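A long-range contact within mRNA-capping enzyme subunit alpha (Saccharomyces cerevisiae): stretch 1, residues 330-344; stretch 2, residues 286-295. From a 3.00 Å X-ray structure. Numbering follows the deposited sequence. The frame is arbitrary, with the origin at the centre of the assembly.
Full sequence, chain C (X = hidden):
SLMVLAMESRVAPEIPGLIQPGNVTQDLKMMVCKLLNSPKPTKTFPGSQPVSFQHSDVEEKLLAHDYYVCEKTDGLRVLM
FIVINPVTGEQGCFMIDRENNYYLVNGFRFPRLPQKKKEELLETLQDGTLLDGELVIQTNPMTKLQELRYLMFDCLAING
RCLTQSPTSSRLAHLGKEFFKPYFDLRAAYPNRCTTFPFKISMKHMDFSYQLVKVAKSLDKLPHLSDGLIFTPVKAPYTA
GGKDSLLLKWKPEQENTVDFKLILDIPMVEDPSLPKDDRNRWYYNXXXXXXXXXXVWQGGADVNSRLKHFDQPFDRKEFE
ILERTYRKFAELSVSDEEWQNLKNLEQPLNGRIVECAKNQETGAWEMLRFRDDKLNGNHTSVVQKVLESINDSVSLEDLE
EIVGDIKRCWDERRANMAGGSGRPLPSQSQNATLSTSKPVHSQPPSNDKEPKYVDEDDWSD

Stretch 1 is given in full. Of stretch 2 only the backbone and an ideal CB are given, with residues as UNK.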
# COMPACT_ATOMS: atom_id res chain seq x y z
N ALA C 330 32.06 -34.61 18.99
CA ALA C 330 32.32 -35.32 20.23
C ALA C 330 31.24 -36.28 20.70
O ALA C 330 30.08 -36.20 20.28
CB ALA C 330 32.75 -34.37 21.35
N GLU C 331 31.69 -37.24 21.50
CA GLU C 331 30.84 -38.11 22.30
C GLU C 331 30.81 -37.56 23.74
O GLU C 331 31.83 -37.06 24.25
CB GLU C 331 31.36 -39.56 22.25
CG GLU C 331 30.93 -40.45 21.02
CD GLU C 331 30.84 -39.76 19.65
OE1 GLU C 331 31.51 -40.19 18.69
OE2 GLU C 331 30.03 -38.82 19.50
N LEU C 332 29.62 -37.57 24.34
CA LEU C 332 29.44 -37.03 25.69
C LEU C 332 30.00 -37.99 26.74
O LEU C 332 31.13 -38.42 26.60
CB LEU C 332 27.98 -36.63 25.94
CG LEU C 332 27.67 -35.72 27.15
CD1 LEU C 332 27.99 -34.26 26.83
CD2 LEU C 332 26.21 -35.86 27.61
N SER C 333 29.23 -38.32 27.77
CA SER C 333 29.66 -39.20 28.88
C SER C 333 28.61 -39.26 29.99
O SER C 333 28.46 -38.34 30.81
CB SER C 333 31.04 -38.86 29.46
OG SER C 333 31.18 -37.48 29.76
N VAL C 334 27.89 -40.37 30.00
CA VAL C 334 26.83 -40.57 30.97
C VAL C 334 27.18 -41.77 31.86
O VAL C 334 27.12 -42.92 31.43
CB VAL C 334 25.44 -40.63 30.29
CG1 VAL C 334 24.36 -41.15 31.22
CG2 VAL C 334 25.07 -39.24 29.79
N SER C 335 27.60 -41.44 33.09
CA SER C 335 27.96 -42.40 34.14
C SER C 335 26.75 -43.22 34.63
O SER C 335 25.61 -42.94 34.24
CB SER C 335 28.75 -41.71 35.28
OG SER C 335 27.94 -40.99 36.21
N ASP C 336 27.01 -44.23 35.47
CA ASP C 336 25.98 -45.21 35.86
C ASP C 336 24.93 -44.82 36.91
O ASP C 336 23.94 -45.55 37.10
CB ASP C 336 26.60 -46.58 36.17
CG ASP C 336 26.45 -47.58 35.03
OD1 ASP C 336 26.84 -48.75 35.22
OD2 ASP C 336 25.93 -47.21 33.94
N GLU C 337 25.19 -43.72 37.63
CA GLU C 337 24.23 -43.13 38.56
C GLU C 337 23.68 -41.89 37.86
O GLU C 337 22.81 -41.18 38.38
CB GLU C 337 24.92 -42.74 39.87
CG GLU C 337 24.02 -42.86 41.10
CD GLU C 337 24.35 -41.88 42.23
OE1 GLU C 337 23.54 -41.78 43.16
OE2 GLU C 337 25.39 -41.19 42.21
N GLU C 338 24.23 -41.65 36.67
CA GLU C 338 23.83 -40.57 35.77
C GLU C 338 22.95 -41.07 34.63
O GLU C 338 22.33 -40.27 33.93
CB GLU C 338 25.06 -39.84 35.20
CG GLU C 338 25.74 -38.90 36.20
CD GLU C 338 26.99 -38.23 35.66
OE1 GLU C 338 27.22 -38.26 34.43
OE2 GLU C 338 27.74 -37.67 36.48
N TRP C 339 22.89 -42.38 34.43
CA TRP C 339 22.01 -42.94 33.41
C TRP C 339 20.61 -43.09 33.97
O TRP C 339 19.64 -42.65 33.35
CB TRP C 339 22.56 -44.26 32.85
CG TRP C 339 21.79 -44.84 31.69
CD1 TRP C 339 21.33 -46.12 31.58
CD2 TRP C 339 21.38 -44.18 30.47
NE1 TRP C 339 20.69 -46.31 30.38
CE2 TRP C 339 20.70 -45.13 29.68
CE3 TRP C 339 21.54 -42.87 29.97
CZ2 TRP C 339 20.17 -44.82 28.42
CZ3 TRP C 339 21.02 -42.57 28.70
CH2 TRP C 339 20.34 -43.54 27.95
N GLN C 340 20.54 -43.70 35.16
CA GLN C 340 19.33 -43.81 36.00
C GLN C 340 18.59 -42.47 36.19
O GLN C 340 17.35 -42.44 36.15
CB GLN C 340 19.69 -44.38 37.38
CG GLN C 340 20.03 -45.86 37.42
CD GLN C 340 18.81 -46.73 37.59
OE1 GLN C 340 18.33 -47.36 36.65
NE2 GLN C 340 18.28 -46.76 38.81
N ASN C 341 19.36 -41.40 36.40
CA ASN C 341 18.80 -40.05 36.60
C ASN C 341 18.02 -39.47 35.42
O ASN C 341 16.93 -38.92 35.63
CB ASN C 341 19.84 -39.08 37.18
CG ASN C 341 20.11 -39.33 38.67
OD1 ASN C 341 21.14 -38.90 39.20
ND2 ASN C 341 19.17 -40.01 39.35
N LEU C 342 18.53 -39.63 34.20
CA LEU C 342 17.75 -39.25 33.01
C LEU C 342 16.70 -40.30 32.59
O LEU C 342 15.86 -40.03 31.73
CB LEU C 342 18.65 -38.79 31.84
CG LEU C 342 17.99 -38.10 30.62
CD1 LEU C 342 18.68 -36.80 30.19
CD2 LEU C 342 17.76 -39.03 29.41
N LYS C 343 16.72 -41.48 33.22
CA LYS C 343 15.79 -42.57 32.85
C LYS C 343 14.30 -42.29 33.13
O LYS C 343 13.53 -42.13 32.17
CB LYS C 343 16.24 -43.97 33.37
CG LYS C 343 17.14 -44.78 32.40
CD LYS C 343 17.34 -46.25 32.83
CE LYS C 343 16.52 -47.23 31.98
NZ LYS C 343 16.74 -48.70 32.25
N ASN C 344 13.93 -42.22 34.41
CA ASN C 344 12.53 -42.07 34.88
C ASN C 344 11.72 -40.89 34.32
O ASN C 344 10.53 -41.03 33.99
CB ASN C 344 12.48 -42.05 36.42
CG ASN C 344 13.27 -40.90 37.04
OD1 ASN C 344 14.30 -40.46 36.51
ND2 ASN C 344 12.80 -40.42 38.19
N UNK C 286 18.64 -52.82 23.37
CA UNK C 286 17.91 -51.58 23.13
C UNK C 286 17.51 -50.89 24.43
O UNK C 286 17.11 -49.71 24.39
CB UNK C 286 16.66 -51.86 22.29
N UNK C 287 17.64 -51.58 25.56
CA UNK C 287 17.30 -51.00 26.87
C UNK C 287 18.47 -50.52 27.74
O UNK C 287 18.27 -50.18 28.92
CB UNK C 287 16.51 -52.04 27.67
N UNK C 288 19.69 -50.49 27.18
CA UNK C 288 20.88 -49.96 27.88
C UNK C 288 21.69 -49.03 26.94
O UNK C 288 21.86 -49.37 25.76
CB UNK C 288 21.76 -51.11 28.38
N UNK C 289 22.21 -47.92 27.49
CA UNK C 289 22.79 -46.76 26.74
C UNK C 289 23.47 -46.93 25.37
O UNK C 289 24.20 -47.91 25.15
CB UNK C 289 23.84 -46.12 27.65
N UNK C 290 23.19 -46.00 24.44
CA UNK C 290 23.82 -46.00 23.13
C UNK C 290 24.67 -44.75 22.82
O UNK C 290 25.05 -44.04 23.75
CB UNK C 290 22.73 -46.14 22.06
N UNK C 291 25.00 -44.50 21.55
CA UNK C 291 25.95 -43.43 21.20
C UNK C 291 25.22 -42.09 21.10
O UNK C 291 24.17 -42.03 20.44
CB UNK C 291 26.66 -43.75 19.88
N UNK C 292 25.78 -41.04 21.73
CA UNK C 292 25.23 -39.67 21.70
C UNK C 292 26.16 -38.61 21.13
O UNK C 292 26.88 -37.92 21.86
CB UNK C 292 24.84 -39.25 23.12
N UNK C 293 26.11 -38.52 19.80
CA UNK C 293 26.93 -37.60 18.98
C UNK C 293 26.43 -36.16 18.96
O UNK C 293 25.25 -35.90 18.72
CB UNK C 293 26.99 -38.11 17.54
N UNK C 294 27.35 -35.22 19.14
CA UNK C 294 26.99 -33.83 19.31
C UNK C 294 27.35 -32.97 18.08
O UNK C 294 28.53 -32.77 17.76
CB UNK C 294 27.68 -33.28 20.56
N UNK C 295 26.32 -32.51 17.36
CA UNK C 295 26.47 -31.78 16.09
C UNK C 295 26.27 -30.25 16.19
O UNK C 295 25.50 -29.76 17.02
CB UNK C 295 25.47 -32.34 15.08

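Position 286 lies beyond the reach of stretch 1, with nothing of it within 5.5 Å of the ideal CB, so the contact sets no preference; the residue is Tyr286. At 287 the CB points sideways into open space and many side chains would fit, polar ones readily. The residue is Asp287, whose backbone O lies 4.0 Å from NZ of Lys343. Position 288 turns its CB away from stretch 1, the nearest atom being NE1 of Trp339 at 5.3 Å, and again tolerates many residues; it is Val288.

The CB of 289 points toward stretch 1 and stands 3.9 Å from CE2 of Trp339, above the indole, while the carboxylate of Asp336 lies farther along the same side. An aliphatic chain such as leucine or methionine could cover the ring, but a long chain with a positive end, lysine or arginine, would also answer the acid. The residue is Lys289. Its CB sits over the ring face, 3.7 Å from the centroid of the six-membered ring of Trp339, in a CH-pi contact. NZ then forms a salt bridge of 2.8 Å with OD2 of Asp336.

At 290 phi is -118° and the CB points sideways, with nothing of stretch 1 within 5.5 Å; several small or apolar residues would serve. Pro290 places CD 4.3 Å from CH2 of Trp339. Position 291 is also directed sideways, and a modest aliphatic or polar chain would suit it. In Val291, CG1 reaches CG of Glu331 at 4.0 Å.

The ideal CB of 292 is 5.0 Å from CB of Leu332, and Val334 offers a second apolar surface beyond it. A large apolar side chain, aromatic or aliphatic, could bridge the two. Phe292 does so although its CB starts sideways: CD2 is 3.4 Å from CB of Leu332, and CE2 is 3.4 Å from CG2 of Val334.

The CB of 293 lies 3.7 Å from OE2 of Glu331, where a small or polar residue is plausible and an acid is not favoured by charge. Ser293 has its OG hydrogen-bonded elsewhere in the structure.

At 294 the backbone N donates to Ala330 O at 3.1 Å, and the side chain leaves on the sheet face shared with Ala330, near Leu332. Branched or longer aliphatics suit this surface. Leu294 brings CG to 4.4 Å from CB of Ala330 and CD2 to 3.9 Å from CB of Leu332. Position 295 points away, leaving its identity open; it is Tyr295.

Stretch 2 (286-295) YDVKPVFSLY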
# COMPACT_ATOMS: atom_id res chain seq x y z
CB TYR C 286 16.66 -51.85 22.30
CG TYR C 286 16.48 -50.90 21.14
CD1 TYR C 286 16.35 -51.40 19.83
CD2 TYR C 286 16.43 -49.50 21.33
CE1 TYR C 286 16.19 -50.54 18.75
CE2 TYR C 286 16.26 -48.63 20.24
CZ TYR C 286 16.14 -49.16 18.96
OH TYR C 286 15.96 -48.32 17.88
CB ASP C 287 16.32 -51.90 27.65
CG ASP C 287 17.02 -53.03 28.39
OD1 ASP C 287 17.88 -53.72 27.80
OD2 ASP C 287 16.70 -53.22 29.59
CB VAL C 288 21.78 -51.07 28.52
CG1 VAL C 288 22.48 -50.53 29.76
CG2 VAL C 288 20.99 -52.30 28.92
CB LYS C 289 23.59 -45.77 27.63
CG LYS C 289 24.77 -46.29 28.45
CD LYS C 289 25.11 -45.32 29.60
CE LYS C 289 25.59 -46.05 30.86
NZ LYS C 289 24.62 -47.03 31.47
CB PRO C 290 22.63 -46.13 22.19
CG PRO C 290 21.40 -45.71 23.03
CD PRO C 290 21.90 -45.29 24.37
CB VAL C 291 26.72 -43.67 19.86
CG1 VAL C 291 28.10 -43.06 19.93
CG2 VAL C 291 26.82 -45.14 19.49
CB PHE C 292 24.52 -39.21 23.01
CG PHE C 292 25.07 -39.79 24.30
CD1 PHE C 292 24.91 -41.14 24.62
CD2 PHE C 292 25.59 -38.94 25.28
CE1 PHE C 292 25.38 -41.66 25.84
CE2 PHE C 292 26.04 -39.44 26.51
CZ PHE C 292 25.95 -40.81 26.78
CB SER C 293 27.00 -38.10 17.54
OG SER C 293 25.71 -38.47 17.10
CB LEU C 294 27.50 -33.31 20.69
CG LEU C 294 28.37 -34.07 21.73
CD1 LEU C 294 28.68 -33.25 22.95
CD2 LEU C 294 27.78 -35.38 22.27
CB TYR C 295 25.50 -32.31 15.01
CG TYR C 295 25.50 -33.80 14.68
CD1 TYR C 295 25.16 -34.76 15.66
CD2 TYR C 295 25.71 -34.25 13.37
CE1 TYR C 295 25.11 -36.12 15.35
CE2 TYR C 295 25.65 -35.62 13.05
CZ TYR C 295 25.35 -36.55 14.05
OH TYR C 295 25.30 -37.92 13.77
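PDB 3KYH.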